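Glyco_hydro_cc domain-containing protein (Blastomyces gilchristii, PDB 6UB0) hydrolyses beta-1,3-glucan from the chain end as a curdlan-specific GH128 (subgroup III) exo-glucanase. Local coordinates at residues 5-10 with 21-26; 44-49 with 71-76. One frame throughout, in Å; residues are numbered along the deposited sequence.

Interaction 1: residues 5-10 with 21-26; sequences RGLAYN and GPFSWS. With BGC (beta-D-glucopyranose), chain B.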
ATOM      1  N   ARG A   5     -10.562  -0.305   3.736  1.00 24.01           N
ATOM      2  CA  ARG A   5     -10.455  -0.792   2.337  1.00 23.58           C
ATOM      3  C   ARG A   5     -10.155   0.332   1.333  1.00 22.90           C
ATOM      4  O   ARG A   5     -10.944   1.332   1.320  1.00 22.70           O
ATOM      5  CB  ARG A   5     -11.800  -1.410   1.972  1.00 23.42           C
ATOM      6  CG  ARG A   5     -11.712  -2.289   0.739  1.00 23.81           C
ATOM      7  CD  ARG A   5     -12.855  -3.301   0.593  1.00 25.88           C
ATOM      8  NE  ARG A   5     -13.034  -4.180   1.745  1.00 28.25           N
ATOM      9  CZ  ARG A   5     -14.074  -5.024   1.919  1.00 30.55           C
ATOM     10  NH1 ARG A   5     -15.008  -5.108   0.989  1.00 29.45           N
ATOM     11  NH2 ARG A   5     -14.194  -5.746   3.018  1.00 31.31           N
ATOM     12  N   GLY A   6      -9.177   0.110   0.437  1.00 20.52           N
ATOM     13  CA  GLY A   6      -8.611   1.087  -0.505  1.00 21.48           C
ATOM     14  C   GLY A   6      -8.874   0.768  -1.973  1.00 20.26           C
ATOM     15  O   GLY A   6      -9.017  -0.431  -2.320  1.00 23.05           O
ATOM     16  N   LEU A   7      -8.753   1.799  -2.807  1.00 20.09           N
ATOM     17  CA  LEU A   7      -8.876   1.700  -4.286  1.00 19.98           C
ATOM     18  C   LEU A   7      -7.508   2.049  -4.882  1.00 20.44           C
ATOM     19  O   LEU A   7      -7.190   3.232  -4.996  1.00 20.00           O
ATOM     20  CB  LEU A   7      -9.993   2.639  -4.732  1.00 21.58           C
ATOM     21  CG  LEU A   7     -11.408   2.204  -4.301  1.00 22.03           C
ATOM     22  CD1 LEU A   7     -12.401   3.293  -4.676  1.00 23.84           C
ATOM     23  CD2 LEU A   7     -11.800   0.872  -4.920  1.00 23.19           C
ATOM     24  N   ALA A   8      -6.757   1.024  -5.314  1.00 19.93           N
ATOM     25  CA  ALA A   8      -5.439   1.134  -5.967  1.00 19.26           C
ATOM     26  C   ALA A   8      -5.663   1.209  -7.501  1.00 20.52           C
ATOM     27  O   ALA A   8      -6.171   0.272  -8.072  1.00 20.59           O
ATOM     28  CB  ALA A   8      -4.627  -0.065  -5.574  1.00 19.67           C
ATOM     29  N   TYR A   9      -5.365   2.334  -8.151  1.00 22.89           N
ATOM     30  CA  TYR A   9      -5.773   2.533  -9.565  1.00 23.81           C
ATOM     31  C   TYR A   9      -4.688   3.168 -10.418  1.00 24.24           C
ATOM     32  O   TYR A   9      -3.723   3.712  -9.922  1.00 24.47           O
ATOM     33  CB  TYR A   9      -6.952   3.502  -9.663  1.00 23.56           C
ATOM     34  CG  TYR A   9      -6.700   4.916  -9.244  1.00 24.30           C
ATOM     35  CD1 TYR A   9      -6.688   5.304  -7.903  1.00 23.14           C
ATOM     36  CD2 TYR A   9      -6.407   5.898 -10.181  1.00 24.88           C
ATOM     37  CE1 TYR A   9      -6.518   6.621  -7.536  1.00 23.13           C
ATOM     38  CE2 TYR A   9      -6.207   7.209  -9.813  1.00 24.54           C
ATOM     39  CZ  TYR A   9      -6.222   7.569  -8.490  1.00 24.03           C
ATOM     40  OH  TYR A   9      -6.040   8.876  -8.195  1.00 25.46           O
ATOM     41  N   ASN A  10      -4.873   3.053 -11.716  1.00 27.06           N
ATOM     42  CA  ASN A  10      -4.139   3.850 -12.725  1.00 29.54           C
ATOM     43  C   ASN A  10      -5.117   4.831 -13.400  1.00 31.51           C
ATOM     44  O   ASN A  10      -4.840   6.066 -13.433  1.00 33.72           O
ATOM     45  CB  ASN A  10      -3.427   2.918 -13.706  1.00 31.13           C
ATOM     46  CG  ASN A  10      -2.209   2.196 -13.155  1.00 29.99           C
ATOM     47  OD1 ASN A  10      -1.722   1.279 -13.808  1.00 32.20           O
ATOM     48  ND2 ASN A  10      -1.676   2.600 -12.009  1.00 29.54           N
ATOM     49  N   GLY A  21     -19.367   1.761  -2.201  1.00 37.25           N
ATOM     50  CA  GLY A  21     -18.729   0.653  -1.469  1.00 33.86           C
ATOM     51  C   GLY A  21     -18.025   1.170  -0.205  1.00 32.75           C
ATOM     52  O   GLY A  21     -17.963   2.372   0.018  1.00 28.24           O
ATOM     53  N   PRO A  22     -17.476   0.299   0.670  1.00 31.82           N
ATOM     54  CA  PRO A  22     -16.852   0.734   1.928  1.00 31.19           C
ATOM     55  C   PRO A  22     -15.392   1.172   1.762  1.00 28.36           C
ATOM     56  O   PRO A  22     -14.533   0.637   2.394  1.00 28.27           O
ATOM     57  CB  PRO A  22     -16.894  -0.511   2.811  1.00 32.90           C
ATOM     58  CG  PRO A  22     -16.854  -1.665   1.823  1.00 33.27           C
ATOM     59  CD  PRO A  22     -17.514  -1.174   0.556  1.00 33.19           C
ATOM     60  N   PHE A  23     -15.193   2.189   0.944  1.00 27.45           N
ATOM     61  CA  PHE A  23     -13.851   2.679   0.552  1.00 25.28           C
ATOM     62  C   PHE A  23     -13.599   3.999   1.260  1.00 26.07           C
ATOM     63  O   PHE A  23     -14.505   4.828   1.366  1.00 26.84           O
ATOM     64  CB  PHE A  23     -13.746   2.744  -0.975  1.00 24.38           C
ATOM     65  CG  PHE A  23     -14.014   1.409  -1.622  1.00 23.71           C
ATOM     66  CD1 PHE A  23     -13.112   0.363  -1.536  1.00 23.75           C
ATOM     67  CD2 PHE A  23     -15.166   1.185  -2.329  1.00 24.36           C
ATOM     68  CE1 PHE A  23     -13.368  -0.866  -2.134  1.00 22.95           C
ATOM     69  CE2 PHE A  23     -15.394  -0.016  -2.970  1.00 23.54           C
ATOM     70  CZ  PHE A  23     -14.537  -1.061  -2.822  1.00 23.74           C
ATOM     71  N   SER A  24     -12.409   4.169   1.805  1.00 26.37           N
ATOM     72  CA  SER A  24     -12.060   5.426   2.489  1.00 28.48           C
ATOM     73  C   SER A  24     -10.912   6.072   1.755  1.00 25.74           C
ATOM     74  O   SER A  24     -10.705   7.265   2.011  1.00 28.03           O
ATOM     75  CB  SER A  24     -11.757   5.155   3.930  1.00 30.10           C
ATOM     76  OG  SER A  24     -10.626   4.330   4.033  1.00 29.57           O
ATOM     77  N   TRP A  25     -10.184   5.321   0.907  1.00 24.73           N
ATOM     78  CA  TRP A  25      -8.922   5.829   0.354  1.00 24.06           C
ATOM     79  C   TRP A  25      -8.562   5.202  -0.996  1.00 23.66           C
ATOM     80  O   TRP A  25      -9.108   4.148  -1.423  1.00 22.61           O
ATOM     81  CB  TRP A  25      -7.805   5.643   1.384  1.00 23.18           C
ATOM     82  CG  TRP A  25      -7.341   4.237   1.556  1.00 23.01           C
ATOM     83  CD1 TRP A  25      -7.977   3.240   2.224  1.00 23.44           C
ATOM     84  CD2 TRP A  25      -6.129   3.663   1.034  1.00 22.07           C
ATOM     85  NE1 TRP A  25      -7.253   2.084   2.155  1.00 22.05           N
ATOM     86  CE2 TRP A  25      -6.113   2.314   1.440  1.00 21.81           C
ATOM     87  CE3 TRP A  25      -5.071   4.180   0.259  1.00 22.13           C
ATOM     88  CZ2 TRP A  25      -5.076   1.457   1.071  1.00 21.63           C
ATOM     89  CZ3 TRP A  25      -4.056   3.334  -0.101  1.00 21.95           C
ATOM     90  CH2 TRP A  25      -4.036   2.017   0.357  1.00 20.98           C
ATOM     91  N   SER A  26      -7.622   5.880  -1.649  1.00 23.28           N
ATOM     92  CA  SER A  26      -7.134   5.557  -2.988  1.00 21.94           C
ATOM     93  C   SER A  26      -5.657   5.889  -3.087  1.00 22.23           C
ATOM     94  O   SER A  26      -5.172   6.754  -2.333  1.00 23.39           O
ATOM     95  CB  SER A  26      -7.876   6.260  -4.038  1.00 22.17           C
ATOM     96  OG  SER A  26      -7.586   7.616  -3.991  1.00 22.20           O
TER
HETATM   97  C2  BGC B   2       4.103  -0.078 -10.939  1.00 32.24           C
HETATM   98  C3  BGC B   2       3.244   1.151 -10.992  1.00 31.29           C
HETATM   99  C4  BGC B   2       1.940   0.732 -11.635  1.00 32.53           C
HETATM  100  C5  BGC B   2       1.320  -0.452 -10.863  1.00 32.95           C
HETATM  101  C6  BGC B   2       0.041  -1.124 -11.383  1.00 32.46           C
HETATM  102  C1  BGC B   2       3.438  -1.238 -10.251  1.00 30.92           C
HETATM  103  O2  BGC B   2       5.256   0.314 -10.185  1.00 31.17           O
HETATM  104  O3  BGC B   2       3.901   2.296 -11.616  1.00 31.85           O
HETATM  105  O4  BGC B   2       1.174   1.937 -11.631  1.00 32.34           O
HETATM  106  O5  BGC B   2       2.179  -1.598 -10.835  1.00 33.17           O
HETATM  107  O6  BGC B   2       0.252  -1.408 -12.794  1.00 35.20           O
HETATM  108  O   HOH W   1     -13.357  -0.405   4.748  1.00 32.31           O
HETATM  109  O   HOH W   2      -8.270   9.421  -6.393  1.00 45.25           O

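Interaction 2: residues 44-49 with 71-76; sequences PMLWGP and LAFNEP. With GLC (alpha-D-glucopyranose), chain C; BGC (beta-D-glucopyranose), chain B.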
ATOM      1  N   PRO A  44      -0.738  10.369  -1.622  1.00 26.16           N
ATOM      2  CA  PRO A  44       0.409  10.493  -2.518  1.00 26.02           C
ATOM      3  C   PRO A  44       1.491   9.457  -2.211  1.00 24.35           C
ATOM      4  O   PRO A  44       1.618   9.066  -1.043  1.00 24.98           O
ATOM      5  CB  PRO A  44       0.904  11.926  -2.254  1.00 26.87           C
ATOM      6  CG  PRO A  44      -0.295  12.613  -1.676  1.00 28.43           C
ATOM      7  CD  PRO A  44      -0.995  11.566  -0.841  1.00 27.93           C
ATOM      8  N   MET A  45       2.174   9.001  -3.271  1.00 24.73           N
ATOM      9  CA  MET A  45       3.356   8.110  -3.156  1.00 23.23           C
ATOM     10  C   MET A  45       4.610   8.752  -3.749  1.00 23.80           C
ATOM     11  O   MET A  45       4.595   9.208  -4.886  1.00 25.62           O
ATOM     12  CB  MET A  45       3.079   6.746  -3.776  1.00 22.28           C
ATOM     13  CG  MET A  45       4.365   5.924  -3.905  1.00 21.92           C
ATOM     14  SD  MET A  45       4.116   4.298  -4.620  1.00 22.48           S
ATOM     15  CE  MET A  45       3.642   3.334  -3.194  1.00 20.30           C
ATOM     16  N   LEU A  46       5.677   8.735  -2.955  1.00 24.71           N
ATOM     17  CA  LEU A  46       7.080   8.845  -3.432  1.00 25.48           C
ATOM     18  C   LEU A  46       7.556   7.462  -3.886  1.00 23.80           C
ATOM     19  O   LEU A  46       7.901   6.680  -3.066  1.00 23.71           O
ATOM     20  CB  LEU A  46       7.954   9.395  -2.305  1.00 27.17           C
ATOM     21  CG  LEU A  46       9.409   9.631  -2.706  1.00 26.36           C
ATOM     22  CD1 LEU A  46       9.445  10.328  -4.047  1.00 26.93           C
ATOM     23  CD2 LEU A  46      10.170  10.441  -1.633  1.00 27.30           C
ATOM     24  N   TRP A  47       7.474   7.187  -5.174  1.00 23.41           N
ATOM     25  CA  TRP A  47       7.628   5.830  -5.763  1.00 24.21           C
ATOM     26  C   TRP A  47       9.072   5.353  -5.630  1.00 24.50           C
ATOM     27  O   TRP A  47       9.289   4.154  -5.443  1.00 25.64           O
ATOM     28  CB  TRP A  47       7.189   5.898  -7.219  1.00 25.52           C
ATOM     29  CG  TRP A  47       7.192   4.578  -7.909  1.00 26.68           C
ATOM     30  CD1 TRP A  47       6.155   3.701  -8.016  1.00 25.78           C
ATOM     31  CD2 TRP A  47       8.325   3.952  -8.534  1.00 27.63           C
ATOM     32  NE1 TRP A  47       6.532   2.614  -8.748  1.00 27.13           N
ATOM     33  CE2 TRP A  47       7.872   2.720  -9.036  1.00 27.40           C
ATOM     34  CE3 TRP A  47       9.665   4.323  -8.744  1.00 29.18           C
ATOM     35  CZ2 TRP A  47       8.724   1.864  -9.748  1.00 29.28           C
ATOM     36  CZ3 TRP A  47      10.503   3.468  -9.432  1.00 30.00           C
ATOM     37  CH2 TRP A  47      10.033   2.254  -9.920  1.00 29.17           C
ATOM     38  N   GLY A  48       9.984   6.283  -5.854  1.00 26.94           N
ATOM     39  CA  GLY A  48      11.436   6.053  -5.951  1.00 28.41           C
ATOM     40  C   GLY A  48      12.154   7.322  -6.402  1.00 31.41           C
ATOM     41  O   GLY A  48      11.551   8.376  -6.654  1.00 28.51           O
ATOM     42  N   PRO A  49      13.481   7.202  -6.636  1.00 31.79           N
ATOM     43  CA  PRO A  49      14.300   8.338  -7.049  1.00 34.77           C
ATOM     44  C   PRO A  49      13.764   9.206  -8.194  1.00 36.65           C
ATOM     45  O   PRO A  49      14.035  10.413  -8.202  1.00 40.10           O
ATOM     46  CB  PRO A  49      15.575   7.663  -7.560  1.00 34.02           C
ATOM     47  CG  PRO A  49      15.625   6.329  -6.861  1.00 33.54           C
ATOM     48  CD  PRO A  49      14.184   5.921  -6.626  1.00 33.12           C
ATOM     49  N   LEU A  71       2.946   7.951   1.272  1.00 23.82           N
ATOM     50  CA  LEU A  71       3.637   6.626   1.090  1.00 22.86           C
ATOM     51  C   LEU A  71       5.026   6.813   0.464  1.00 22.19           C
ATOM     52  O   LEU A  71       5.183   7.628  -0.484  1.00 24.02           O
ATOM     53  CB  LEU A  71       2.851   5.686   0.173  1.00 23.03           C
ATOM     54  CG  LEU A  71       1.534   5.175   0.709  1.00 21.21           C
ATOM     55  CD1 LEU A  71       0.623   4.774  -0.433  1.00 21.04           C
ATOM     56  CD2 LEU A  71       1.684   4.048   1.724  1.00 22.98           C
ATOM     57  N   ALA A  72       5.953   5.943   0.855  1.00 23.20           N
ATOM     58  CA  ALA A  72       7.328   5.964   0.329  1.00 22.69           C
ATOM     59  C   ALA A  72       7.480   4.922  -0.783  1.00 23.65           C
ATOM     60  O   ALA A  72       6.452   4.433  -1.279  1.00 21.15           O
ATOM     61  CB  ALA A  72       8.294   5.731   1.452  1.00 24.68           C
ATOM     62  N   PHE A  73       8.726   4.554  -1.103  1.00 22.62           N
ATOM     63  CA  PHE A  73       9.127   3.915  -2.372  1.00 24.38           C
ATOM     64  C   PHE A  73       8.367   2.592  -2.578  1.00 23.43           C
ATOM     65  O   PHE A  73       8.031   1.860  -1.642  1.00 25.11           O
ATOM     66  CB  PHE A  73      10.652   3.752  -2.377  1.00 25.61           C
ATOM     67  CG  PHE A  73      11.351   4.859  -1.602  1.00 27.74           C
ATOM     68  CD1 PHE A  73      11.270   6.186  -2.017  1.00 29.77           C
ATOM     69  CD2 PHE A  73      12.083   4.573  -0.449  1.00 27.59           C
ATOM     70  CE1 PHE A  73      11.903   7.212  -1.319  1.00 29.93           C
ATOM     71  CE2 PHE A  73      12.726   5.605   0.253  1.00 28.81           C
ATOM     72  CZ  PHE A  73      12.614   6.915  -0.172  1.00 29.92           C
ATOM     73  N   ASN A  74       8.101   2.310  -3.841  1.00 22.17           N
ATOM     74  CA  ASN A  74       7.435   1.052  -4.290  1.00 22.25           C
ATOM     75  C   ASN A  74       8.438  -0.081  -4.513  1.00 21.34           C
ATOM     76  O   ASN A  74       9.048  -0.116  -5.582  1.00 23.30           O
ATOM     77  CB  ASN A  74       6.661   1.286  -5.560  1.00 22.18           C
ATOM     78  CG  ASN A  74       5.658   0.182  -5.759  1.00 21.80           C
ATOM     79  OD1 ASN A  74       4.789  -0.022  -4.933  1.00 22.77           O
ATOM     80  ND2 ASN A  74       5.845  -0.578  -6.818  1.00 22.35           N
ATOM     81  N   GLU A  75       8.441  -1.062  -3.639  1.00 21.98           N
ATOM     82  CA  GLU A  75       9.249  -2.314  -3.898  1.00 23.33           C
ATOM     83  C   GLU A  75      10.703  -1.934  -4.187  1.00 26.31           C
ATOM     84  O   GLU A  75      11.288  -2.241  -5.248  1.00 27.41           O
ATOM     85  CB  GLU A  75       8.623  -3.192  -4.988  1.00 22.86           C
ATOM     86  CG  GLU A  75       7.376  -3.922  -4.505  1.00 22.60           C
ATOM     87  CD  GLU A  75       6.812  -4.965  -5.432  1.00 23.58           C
ATOM     88  OE1 GLU A  75       7.475  -5.220  -6.478  1.00 25.10           O
ATOM     89  OE2 GLU A  75       5.770  -5.574  -5.022  1.00 23.88           O
ATOM     90  N   PRO A  76      11.378  -1.273  -3.211  1.00 25.02           N
ATOM     91  CA  PRO A  76      12.809  -1.006  -3.359  1.00 26.62           C
ATOM     92  C   PRO A  76      13.620  -2.322  -3.450  1.00 27.20           C
ATOM     93  O   PRO A  76      14.718  -2.335  -4.019  1.00 29.09           O
ATOM     94  CB  PRO A  76      13.110  -0.165  -2.100  1.00 25.69           C
ATOM     95  CG  PRO A  76      12.085  -0.640  -1.081  1.00 25.02           C
ATOM     96  CD  PRO A  76      10.838  -0.828  -1.919  1.00 25.17           C
TER
HETATM   97  C1  GLC C   1       4.004  -5.335  -8.000  1.00 34.76           C
HETATM   98  C2  GLC C   1       4.419  -3.927  -8.453  1.00 33.11           C
HETATM   99  C3  GLC C   1       3.821  -3.590  -9.820  1.00 34.24           C
HETATM  100  C4  GLC C   1       4.134  -4.740 -10.816  1.00 35.59           C
HETATM  101  C5  GLC C   1       3.783  -6.090 -10.249  1.00 36.51           C
HETATM  102  C6  GLC C   1       4.077  -7.297 -11.164  1.00 37.79           C
HETATM  103  O1  GLC C   1       2.583  -5.513  -7.904  1.00 36.12           O
HETATM  104  O2  GLC C   1       4.065  -2.835  -7.571  1.00 29.84           O
HETATM  105  O3  GLC C   1       4.334  -2.331 -10.254  1.00 32.54           O
HETATM  106  O4  GLC C   1       3.320  -4.588 -11.929  1.00 40.04           O
HETATM  107  O5  GLC C   1       4.499  -6.238  -9.023  1.00 37.03           O
HETATM  108  O6  GLC C   1       5.218  -6.944 -11.890  1.00 39.32           O
HETATM  109  C2  BGC B   2       4.103  -0.078 -10.939  1.00 32.24           C
HETATM  110  C3  BGC B   2       3.244   1.151 -10.992  1.00 31.29           C
HETATM  111  C4  BGC B   2       1.940   0.732 -11.635  1.00 32.53           C
HETATM  112  C5  BGC B   2       1.320  -0.452 -10.863  1.00 32.95           C
HETATM  113  C6  BGC B   2       0.041  -1.124 -11.383  1.00 32.46           C
HETATM  114  C1  BGC B   2       3.438  -1.238 -10.251  1.00 30.92           C
HETATM  115  O2  BGC B   2       5.256   0.314 -10.185  1.00 31.17           O
HETATM  116  O3  BGC B   2       3.901   2.296 -11.616  1.00 31.85           O
HETATM  117  O4  BGC B   2       1.174   1.937 -11.631  1.00 32.34           O
HETATM  118  O5  BGC B   2       2.179  -1.598 -10.835  1.00 33.17           O
HETATM  119  O6  BGC B   2       0.252  -1.408 -12.794  1.00 35.20           O

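Interaction 1: residues 5-10 with 21-26
Leu-7 N donates to Trp-25 O over 2.7 Å, and the same oxygen receives a C-H contact from Gly-6 CA. The bond ties together the first two parallel strands of a TIM barrel, 5-8 and 23-26, which are joined by a connection without a helix and cross at -37°. A second bond, from Ser-24 N to Arg-5 O (3.2 Å), lies toward the N-terminal ends of the two strands. Gly-6 suits its place because the Trp-25 indole lies across the space a side chain would take: a CB would run into CE2, and CA packs over the ring face, toward its rim, 3.4 Å from the centroid of the five-membered ring. The Trp-25 CG lies between the backbone N and the carbonyl carbon (chi1 74°), which folds the ring back over the neighbouring strand, while NE1 bonds to Lys-4 O. On the other face of the sheet, Leu-7 drops CD2 over the Phe-23 ring, 3.7 Å from its centroid. Pro-22 CG lies over one face of the Arg-5 guanidinium, which bonds to Tyr-227 O and forms a salt bridge with Asp-198. Near the pocket end, Tyr-9 OH, itself bonded to Pro-33 O, holds a water at 2.9 Å that also reaches Ser-26 OG.

Interaction 2: residues 44-49 with 71-76
Trp-47 lays its indole over the CB of Asn-74, which stands 3.7 Å from the centroid of the five-membered ring, and from this pair both side chains reach the bound laminaribiose. Loops 44-49 and 71-76 follow the third and fourth strands of the TIM barrel, and the Asn-Glu pair after the fourth strand is as in clan GH-A hydrolases. The buried part of the contact is tight. Leu-71 N donates to Pro-44 O at 2.9 Å and Leu-46 N to Leu-71 O at 2.8 Å, joining the backbones in a single bridge; beyond it Asn-74 N reaches Trp-47 O at 2.7 Å. Leu-46 and Phe-73 lie side by side, CD2 against CE1 (3.7 Å), apolar groups suited to a buried site. Met-45, its flexible thioether bent at the end, brings CE against Ala-72 O and Asn-74 OD1.

The sugar side is polar and partly exposed at Trp-47. With CG anti to the backbone N (chi1 -176°), the indole presents its edge to the glycan: NE1 donates in the ring plane to BGC O2 at 3.0 Å. Asn-74 ND2 gives an almost straight bond, 171°, to GLC O2 at 3.0 Å, and is also hydrogen-bonded to Gln-81 OE1; two acceptors probably limit the rotation of the amide. Glu-75 brings OE2 to 3.5 Å from GLC C1, the reducing-end carbon, while His-142 ND1 is hydrogen-bonded to that same oxygen.

Behind the pocket, Phe-73 rests on Ala-89 and Ala-92 of helix 86-96 and on Pro-109 of strand 105-111, and Leu-71 reaches Trp-173 and Thr-175 of strand 172-180.

Overall arrangement
Both contacts join successive parts of one TIM barrel, interaction 1 through strands 5-8 and 23-26, interaction 2 through the loops that leave strands three and four. Both are buried, with centres about 18 Å apart and nearest atoms about 5 Å apart, and they do not touch. What connects them is the sugar: Asn-10, at the end of 5-10, donates from ND2 to BGC O4, whereas 44-49 and 71-76 bind both glucose units. Their chemistry differs accordingly. Interaction 1 is mostly barrel wall, with a glycine CA and a leucine methyl each set against an aromatic face and one sugar-binding side chain just past the strand; interaction 2 combines an apolar rear with a polar front that lines the pocket.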